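Isomerase/lactonizing enzyme (Agrobacterium fabrum str. C58, PDB 2NQL) is a member of the enolase superfamily, a mandelate racemase/muconate lactonizing enzyme-like protein whose barrel domain binds a sodium ion in this structure. Local coordinates at residues K173-Q176 against D177-F180. Residues are numbered along the deposited sequence; the frame is centred on the assembly and turned at random.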
# COMPACT_ATOMS: atom_id res chain seq x y z
N LYS A 173 -34.27 -7.35 -15.64
CA LYS A 173 -35.67 -6.94 -15.79
C LYS A 173 -36.44 -7.20 -14.51
O LYS A 173 -37.30 -6.39 -14.13
CB LYS A 173 -36.32 -7.67 -16.97
CG LYS A 173 -37.68 -7.11 -17.40
CD LYS A 173 -38.28 -7.99 -18.52
CE LYS A 173 -39.74 -7.64 -18.80
NZ LYS A 173 -39.88 -6.27 -19.37
N TYR A 174 -36.15 -8.33 -13.87
CA TYR A 174 -36.73 -8.65 -12.57
C TYR A 174 -36.47 -7.54 -11.55
O TYR A 174 -37.39 -7.09 -10.84
CB TYR A 174 -36.18 -9.99 -12.06
CG TYR A 174 -36.60 -10.31 -10.64
CD1 TYR A 174 -37.87 -10.82 -10.37
CD2 TYR A 174 -35.75 -10.05 -9.57
CE1 TYR A 174 -38.28 -11.09 -9.05
CE2 TYR A 174 -36.14 -10.32 -8.26
CZ TYR A 174 -37.39 -10.82 -8.02
OH TYR A 174 -37.74 -11.07 -6.73
N TRP A 175 -35.21 -7.09 -11.49
CA TRP A 175 -34.84 -5.98 -10.62
C TRP A 175 -35.46 -4.64 -11.02
O TRP A 175 -35.85 -3.86 -10.14
CB TRP A 175 -33.30 -5.91 -10.41
CG TRP A 175 -32.89 -7.00 -9.45
CD1 TRP A 175 -32.36 -8.23 -9.77
CD2 TRP A 175 -33.09 -7.01 -8.04
NE1 TRP A 175 -32.19 -8.98 -8.64
CE2 TRP A 175 -32.64 -8.26 -7.56
CE3 TRP A 175 -33.59 -6.07 -7.12
CZ2 TRP A 175 -32.67 -8.61 -6.19
CZ3 TRP A 175 -33.63 -6.42 -5.75
CH2 TRP A 175 -33.16 -7.67 -5.31
N GLN A 176 -35.58 -4.39 -12.32
CA GLN A 176 -36.30 -3.21 -12.83
C GLN A 176 -37.75 -3.20 -12.33
O GLN A 176 -38.25 -2.15 -11.90
CB GLN A 176 -36.26 -3.15 -14.36
CG GLN A 176 -36.74 -1.81 -14.94
CD GLN A 176 -36.74 -1.80 -16.45
OE1 GLN A 176 -37.26 -2.71 -17.09
NE2 GLN A 176 -36.14 -0.76 -17.04
N ASP A 177 -38.40 -4.36 -12.36
CA ASP A 177 -39.80 -4.51 -11.92
C ASP A 177 -39.94 -4.30 -10.41
O ASP A 177 -41.03 -4.01 -9.90
CB ASP A 177 -40.32 -5.91 -12.27
CG ASP A 177 -40.59 -6.09 -13.75
OD1 ASP A 177 -40.60 -5.08 -14.50
OD2 ASP A 177 -40.77 -7.26 -14.17
N ARG A 178 -38.83 -4.43 -9.68
CA ARG A 178 -38.78 -4.09 -8.27
C ARG A 178 -38.48 -2.61 -8.00
O ARG A 178 -38.35 -2.20 -6.85
CB ARG A 178 -37.73 -4.97 -7.55
CG ARG A 178 -38.06 -6.46 -7.51
CD ARG A 178 -37.01 -7.24 -6.73
NE ARG A 178 -37.04 -6.92 -5.30
CZ ARG A 178 -37.66 -7.65 -4.39
NH1 ARG A 178 -38.31 -8.77 -4.74
NH2 ARG A 178 -37.65 -7.27 -3.12
N GLY A 179 -38.37 -1.79 -9.05
CA GLY A 179 -38.29 -0.33 -8.87
C GLY A 179 -36.88 0.24 -8.98
O GLY A 179 -36.64 1.41 -8.68
N PHE A 180 -35.94 -0.58 -9.44
CA PHE A 180 -34.59 -0.11 -9.72
C PHE A 180 -34.55 0.40 -11.15
O PHE A 180 -35.18 -0.17 -12.04
CB PHE A 180 -33.57 -1.23 -9.45
CG PHE A 180 -33.45 -1.57 -7.98
CD1 PHE A 180 -32.37 -1.08 -7.21
CD2 PHE A 180 -34.40 -2.38 -7.36
CE1 PHE A 180 -32.27 -1.39 -5.86
CE2 PHE A 180 -34.32 -2.69 -6.00
CZ PHE A 180 -33.26 -2.19 -5.24
O HOH W 1 -38.11 0.49 -12.51
O HOH W 2 -39.35 -4.05 -16.38
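Arg178 CD fits into the corner formed by the rings of Tyr174 and Trp175, two aromatic neighbours from the last helical turn, touching both. It sits over one face of the indole, 3.9 Å from the centroid of the Trp175 six-membered ring, a CH-pi contact, and meets the Tyr174 ring obliquely, 3.5 Å from CE2. The chain bends at chi3 (69°), carrying the guanidinium past the indole so that NH1 reaches Tyr174 OH in a weak hydrogen bond of 3.1 Å. Arginine suits this exposed place because its methylenes cover aromatic carbon while NH1 can still reach the tyrosine hydroxyl. On Trp175 the CE3 edge is turned toward the face of Phe180, an offset edge-to-face pair with planes at 81°; flat, apolar rings suit these two buried positions. Beyond this pair, Trp175 meets His344, Phe180 meets Phe342, and both touch Val157 of strand 152-158.

The backbone sets these groups in place. Gly179 N donates to Gln176 O at 2.9 Å, and Phe180 N gives a weaker bond to Trp175 O at 3.4 Å. Gly179 itself takes a positive phi (101°), where a side chain would jam against the preceding carbonyl oxygen; glycine is therefore the fitting residue. A water donates to both Gln176 O and Phe180 O, and Gln176 CA adds a C-H...O contact to the latter. The long amide side chain of Gln176 suits its place by serving two partners: extended, it sends NE2 to Leu205 O, while OE1 takes a second water that also joins Asp177 OD1.

Positive phi and paired bonds back into the final turn define a Schellman motif, here ending helix 165-177 and turning the chain into strand 182-186 of the enolase-type barrel.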